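Side-chain contact in 3-Hydroxyacyl-CoA dehydrogenase (Ralstonia eutropha H16, PDB 4PZC), which catalyses the NAD-dependent interconversion of (S)-3-hydroxyacyl-CoA and 3-oxoacyl-CoA, including (S)-3-hydroxybutyryl-CoA: residues I137-F142 / A165-L170. Sequence-based numbering, arbitrary orientation.
Sequences IGMHFF and AAVEAL
Ile137 and Met139 both reach from the strand toward Val167 of helix 161-173, which packs on the sheet of the Rossmann-type NAD-binding domain. Strand 136-141 runs parallel to strand 113-117 on one flank and antiparallel to strand 150-155 on the other, and helix 161-173 follows that second neighbour in the chain, ahead of the last strand of the sheet, 177-182. Ile137 makes the fuller approach. Its CG1 lies anti to the backbone N (chi1 -158°) and the chain is extended beyond it, which carries CD1 to 3.8 Å from Val167 CB. The other branch, CG2, stands 3.8 Å from Val167 CG2, so the two prongs of the isoleucine share the branched end of the valine. Gly138 is joined through its backbone to Ile154 of the antiparallel neighbour. With Met139 the strand again faces the helix; SD lies 4.1 Å from Val167 CG1. The bend at chi3 (72°) turns the methyl CE of Met139 to the same CG1 of Val167, 4.2 Å away. The thioether end thus lies against one methyl of the valine, while Ala115 and Val151 of the adjoining strands also touch Met139. His140 takes no part in this apolar contact: it touches Ser119, Glu152 and Asn190. The same strand thus carries apolar residues facing helix 161-173 and, one residue on from Met139, a histidine that is probably important for catalysis. All three touching residues are buried, and no hydrogen bond crosses between strand and helix. On the helix, Val167 CG1 is the methyl common to both partners, lying 4.0 Å from Ile137 CG2.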
loop_
_atom_site.group_PDB
_atom_site.type_symbol
_atom_site.label_atom_id
_atom_site.label_comp_id
_atom_site.label_asym_id
_atom_site.label_seq_id
_atom_site.Cartn_x
_atom_site.Cartn_y
_atom_site.Cartn_z
ATOM N N ILE A 137 -19.710 0.277 21.484
ATOM C CA ILE A 137 -19.022 -0.188 20.291
ATOM C C ILE A 137 -18.041 0.894 19.841
ATOM O O ILE A 137 -18.170 2.036 20.253
ATOM C CB ILE A 137 -20.031 -0.484 19.177
ATOM C CG1 ILE A 137 -19.432 -1.449 18.155
ATOM C CG2 ILE A 137 -20.467 0.807 18.494
ATOM C CD1 ILE A 137 -20.357 -1.789 17.006
ATOM N N GLY A 138 -17.041 0.532 19.039
ATOM C CA GLY A 138 -16.051 1.486 18.522
ATOM C C GLY A 138 -16.274 1.759 17.052
ATOM O O GLY A 138 -16.708 0.880 16.315
ATOM N N MET A 139 -16.001 2.984 16.623
ATOM C CA MET A 139 -15.988 3.312 15.203
ATOM C C MET A 139 -14.736 4.103 14.851
ATOM O O MET A 139 -14.175 4.812 15.678
ATOM C CB MET A 139 -17.223 4.102 14.832
ATOM C CG MET A 139 -18.488 3.454 15.361
ATOM S SD MET A 139 -19.934 4.520 15.260
ATOM C CE MET A 139 -20.254 4.528 13.487
ATOM N N HIS A 140 -14.282 3.947 13.621
ATOM C CA HIS A 140 -13.173 4.719 13.121
ATOM C C HIS A 140 -13.619 5.192 11.753
ATOM O O HIS A 140 -13.647 4.412 10.797
ATOM C CB HIS A 140 -11.889 3.867 13.075
ATOM C CG HIS A 140 -10.683 4.587 12.534
ATOM N ND1 HIS A 140 -10.211 5.762 13.073
ATOM C CD2 HIS A 140 -9.844 4.282 11.517
ATOM C CE1 HIS A 140 -9.152 6.168 12.393
ATOM N NE2 HIS A 140 -8.905 5.283 11.447
ATOM N N PHE A 141 -14.023 6.458 11.692
ATOM C CA PHE A 141 -14.342 7.143 10.440
ATOM C C PHE A 141 -13.098 7.703 9.828
ATOM O O PHE A 141 -12.094 7.838 10.524
ATOM C CB PHE A 141 -15.275 8.292 10.708
ATOM C CG PHE A 141 -16.671 7.861 11.031
ATOM C CD1 PHE A 141 -17.578 7.633 10.013
ATOM C CD2 PHE A 141 -17.076 7.691 12.348
ATOM C CE1 PHE A 141 -18.874 7.246 10.298
ATOM C CE2 PHE A 141 -18.372 7.304 12.639
ATOM C CZ PHE A 141 -19.274 7.085 11.612
ATOM N N PHE A 142 -13.152 8.052 8.544
ATOM C CA PHE A 142 -11.930 8.487 7.844
ATOM C C PHE A 142 -11.873 9.927 7.336
ATOM O O PHE A 142 -12.828 10.461 6.801
ATOM C CB PHE A 142 -11.541 7.495 6.765
ATOM C CG PHE A 142 -10.878 6.274 7.315
ATOM C CD1 PHE A 142 -9.525 6.255 7.514
ATOM C CD2 PHE A 142 -11.614 5.162 7.678
ATOM C CE1 PHE A 142 -8.900 5.127 8.020
ATOM C CE2 PHE A 142 -11.000 4.038 8.200
ATOM C CZ PHE A 142 -9.636 4.014 8.358
ATOM N N ALA A 165 -25.052 -5.193 15.029
ATOM C CA ALA A 165 -25.866 -5.135 13.797
ATOM C C ALA A 165 -26.547 -3.775 13.613
ATOM O O ALA A 165 -26.633 -3.233 12.497
ATOM C CB ALA A 165 -26.890 -6.254 13.772
ATOM N N ALA A 166 -27.018 -3.233 14.729
ATOM C CA ALA A 166 -27.585 -1.885 14.783
ATOM C C ALA A 166 -26.629 -0.921 14.156
ATOM O O ALA A 166 -26.950 -0.246 13.171
ATOM C CB ALA A 166 -27.833 -1.477 16.228
ATOM N N VAL A 167 -25.427 -0.906 14.717
ATOM C CA VAL A 167 -24.406 0.033 14.299
ATOM C C VAL A 167 -23.888 -0.315 12.903
ATOM O O VAL A 167 -23.546 0.572 12.128
ATOM C CB VAL A 167 -23.262 0.086 15.321
ATOM C CG1 VAL A 167 -22.199 1.090 14.887
ATOM C CG2 VAL A 167 -23.822 0.464 16.685
ATOM N N GLU A 168 -23.862 -1.603 12.585
ATOM C CA GLU A 168 -23.506 -2.055 11.244
ATOM C C GLU A 168 -24.454 -1.472 10.188
ATOM O O GLU A 168 -24.014 -0.888 9.177
ATOM C CB GLU A 168 -23.517 -3.585 11.174
ATOM C CG GLU A 168 -23.314 -4.129 9.766
ATOM C CD GLU A 168 -22.801 -5.567 9.724
ATOM O OE1 GLU A 168 -23.255 -6.425 10.523
ATOM O OE2 GLU A 168 -21.934 -5.838 8.864
ATOM N N ALA A 169 -25.755 -1.628 10.424
ATOM C CA ALA A 169 -26.759 -1.137 9.480
ATOM C C ALA A 169 -26.829 0.410 9.471
ATOM O O ALA A 169 -27.061 1.038 8.419
ATOM C CB ALA A 169 -28.110 -1.740 9.805
ATOM N N LEU A 170 -26.608 1.008 10.644
ATOM C CA LEU A 170 -26.553 2.452 10.758
ATOM C C LEU A 170 -25.554 3.006 9.750
ATOM O O LEU A 170 -25.782 4.043 9.131
ATOM C CB LEU A 170 -26.157 2.865 12.178
ATOM C CG LEU A 170 -25.568 4.278 12.308
ATOM C CD1 LEU A 170 -26.619 5.342 12.043
ATOM C CD2 LEU A 170 -24.940 4.493 13.674
#